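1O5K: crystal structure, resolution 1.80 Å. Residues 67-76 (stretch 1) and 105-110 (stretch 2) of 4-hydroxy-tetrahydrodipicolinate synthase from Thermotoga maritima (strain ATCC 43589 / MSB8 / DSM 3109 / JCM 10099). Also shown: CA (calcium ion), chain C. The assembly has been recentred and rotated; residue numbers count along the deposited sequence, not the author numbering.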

# COMPACT_ATOMS: atom_id res chain seq x y z
N ARG A 67 5.79 9.88 35.45
CA ARG A 67 4.40 9.97 35.04
C ARG A 67 3.59 10.55 36.21
O ARG A 67 2.75 11.44 36.01
N GLU A 68 3.83 10.03 37.42
CA GLU A 68 3.08 10.51 38.57
C GLU A 68 3.29 12.01 38.74
O GLU A 68 2.33 12.77 38.91
N LYS A 69 4.54 12.46 38.64
CA LYS A 69 4.85 13.86 38.82
C LYS A 69 4.22 14.74 37.76
O LYS A 69 3.70 15.81 38.06
N LEU A 70 4.26 14.28 36.51
CA LEU A 70 3.75 15.04 35.40
C LEU A 70 2.22 15.10 35.50
O LEU A 70 1.64 16.15 35.29
N VAL A 71 1.58 13.97 35.82
CA VAL A 71 0.11 13.96 35.87
C VAL A 71 -0.34 14.89 37.01
O VAL A 71 -1.25 15.73 36.84
N SER A 72 0.25 14.71 38.19
CA SER A 72 -0.14 15.49 39.35
C SER A 72 0.07 16.97 39.10
O SER A 72 -0.80 17.80 39.45
N ARG A 73 1.20 17.32 38.49
CA ARG A 73 1.47 18.73 38.23
C ARG A 73 0.47 19.33 37.22
O ARG A 73 0.09 20.47 37.35
N THR A 74 0.05 18.55 36.21
CA THR A 74 -0.92 19.04 35.23
C THR A 74 -2.24 19.34 35.93
O THR A 74 -2.82 20.43 35.79
N LEU A 75 -2.68 18.39 36.76
CA LEU A 75 -3.94 18.61 37.53
C LEU A 75 -3.86 19.85 38.42
O LEU A 75 -4.84 20.60 38.54
N GLU A 76 -2.72 20.06 39.07
CA GLU A 76 -2.47 21.24 39.89
C GLU A 76 -2.56 22.56 39.12
O GLU A 76 -3.25 23.48 39.54
N LYS A 105 -6.18 6.82 40.46
CA LYS A 105 -5.80 7.19 41.81
C LYS A 105 -5.20 8.60 41.90
O LYS A 105 -5.39 9.29 42.91
N LEU A 106 -4.49 9.03 40.86
CA LEU A 106 -3.92 10.39 40.83
C LEU A 106 -4.94 11.49 40.60
O LEU A 106 -4.65 12.68 40.75
N GLY A 107 -6.14 11.09 40.20
CA GLY A 107 -7.22 12.02 39.97
C GLY A 107 -7.35 12.51 38.55
O GLY A 107 -7.95 13.54 38.35
N ALA A 108 -6.82 11.77 37.56
CA ALA A 108 -7.08 12.04 36.13
C ALA A 108 -8.58 12.05 35.84
O ALA A 108 -9.34 11.38 36.53
N ASN A 109 -8.98 12.76 34.79
CA ASN A 109 -10.40 12.88 34.46
C ASN A 109 -10.85 11.83 33.43
O ASN A 109 -12.04 11.65 33.15
N GLY A 110 -9.87 11.16 32.85
CA GLY A 110 -10.06 10.10 31.88
C GLY A 110 -8.73 9.49 31.49
O GLY A 110 -7.66 9.99 31.85

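A small, mostly apolar contact sets one flank of a continuous helix (67-76) against the end region of a second helix and the loop that follows it (105-110), with no direct hydrogen bond between them and one water as the polar link. Leu106, the residue most covered by the partner stretch, points toward the first helix with chi1 m and chi2 t. Its CD1 lies 3.9 Å from CG1 of Val71, a t rotamer that also points inward, and its CD2 lies 3.7 Å from OG of Ser72 and 3.8 Å from CG of Glu68. The aliphatic part of Glu68, an extended tt side chain, thus packs against the leucine. One turn along from Val71, Leu75 (chi1 m, chi2 t) also points toward the partner, but it meets mainly backbone: CD1 is 3.3 Å from O of Leu106 and 3.9 Å from N of Ala108, while CD2 is 3.5 Å from O of Gly107 and 3.9 Å from OD1 of Asn109. The side chain of Asn109 (chi1 m) starts sideways, yet its end comes nearer to Leu75. Gly107 is the first residue after the helix to leave helical phi/psi, with positive phi in a Schellman motif; a CB there would jam against the carbonyl O of Leu106, which calls for glycine. Water 1 joins the stretches, donating to O of Leu106 at 2.6 Å and hydrogen-bonding to OG of Ser72 (chi1 m) at 2.8 Å. Away from the contact, OG1 of Thr74 donates to O of Leu70 at 2.7 Å, and NH1 of Arg73 forms a salt bridge with OE2 of Glu76 at 2.7 Å. The calcium ion also lies off the interface, bound by O of Glu76 at 2.3 Å, by waters 2, 3 and 4, and by one atom from elsewhere in the structure.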

# COMPACT_ATOMS: atom_id res chain seq x y z
CB ARG A 67 3.84 8.59 34.73
CG ARG A 67 4.41 7.94 33.54
CD ARG A 67 3.91 6.48 33.38
NE ARG A 67 2.45 6.39 33.29
CZ ARG A 67 1.74 6.44 32.16
NH1 ARG A 67 2.33 6.58 30.97
NH2 ARG A 67 0.43 6.37 32.21
CB GLU A 68 3.47 9.75 39.85
CG GLU A 68 2.92 10.46 41.07
CD GLU A 68 3.00 9.65 42.33
OE1 GLU A 68 2.84 10.29 43.40
OE2 GLU A 68 3.20 8.41 42.25
CB LYS A 69 6.37 14.08 38.77
CG LYS A 69 7.08 13.56 39.97
CD LYS A 69 8.57 13.73 39.81
CE LYS A 69 9.32 13.45 41.13
NZ LYS A 69 10.71 13.99 41.08
CB LEU A 70 4.20 14.40 34.09
CG LEU A 70 3.88 15.14 32.78
CD1 LEU A 70 4.66 16.44 32.69
CD2 LEU A 70 4.21 14.30 31.59
CB VAL A 71 -0.43 12.55 36.04
CG1 VAL A 71 -1.95 12.55 36.47
CG2 VAL A 71 -0.19 11.78 34.75
CB SER A 72 0.65 15.05 40.58
OG SER A 72 0.24 13.72 40.91
CB ARG A 73 2.90 18.96 37.76
CG ARG A 73 3.30 20.44 37.69
CD ARG A 73 3.13 21.15 39.07
NE ARG A 73 3.20 22.60 39.02
CZ ARG A 73 2.68 23.43 39.95
NH1 ARG A 73 2.01 22.96 41.00
NH2 ARG A 73 2.80 24.75 39.83
CB THR A 74 -1.15 17.99 34.16
OG1 THR A 74 0.12 17.62 33.58
CG2 THR A 74 -2.00 18.60 33.04
CB LEU A 75 -4.33 17.36 38.29
CG LEU A 75 -4.74 16.16 37.46
CD1 LEU A 75 -4.52 14.87 38.27
CD2 LEU A 75 -6.21 16.29 36.98
CB GLU A 76 -1.10 21.15 40.57
CG GLU A 76 -1.08 20.11 41.66
CD GLU A 76 0.31 19.83 42.22
OE1 GLU A 76 0.41 18.99 43.14
OE2 GLU A 76 1.28 20.44 41.74
CB LYS A 105 -4.86 6.15 42.42
CG LYS A 105 -5.58 5.00 43.11
CD LYS A 105 -6.15 3.96 42.15
CE LYS A 105 -6.99 2.88 42.86
NZ LYS A 105 -8.44 3.23 42.95
CB LEU A 106 -2.86 10.50 39.76
CG LEU A 106 -1.63 9.67 40.04
CD1 LEU A 106 -0.73 9.69 38.82
CD2 LEU A 106 -0.90 10.20 41.31
CB ALA A 108 -6.41 11.01 35.27
CB ASN A 109 -10.71 14.29 33.98
CG ASN A 109 -10.26 15.36 34.99
OD1 ASN A 109 -9.39 16.19 34.71
ND2 ASN A 109 -10.87 15.34 36.17
CA CA C . -3.68 24.60 41.53
O HOH W 1 -2.49 13.86 41.70
O HOH W 2 -5.59 22.62 42.23
O HOH W 3 -3.23 26.72 40.65
O HOH W 4 -1.44 25.27 41.42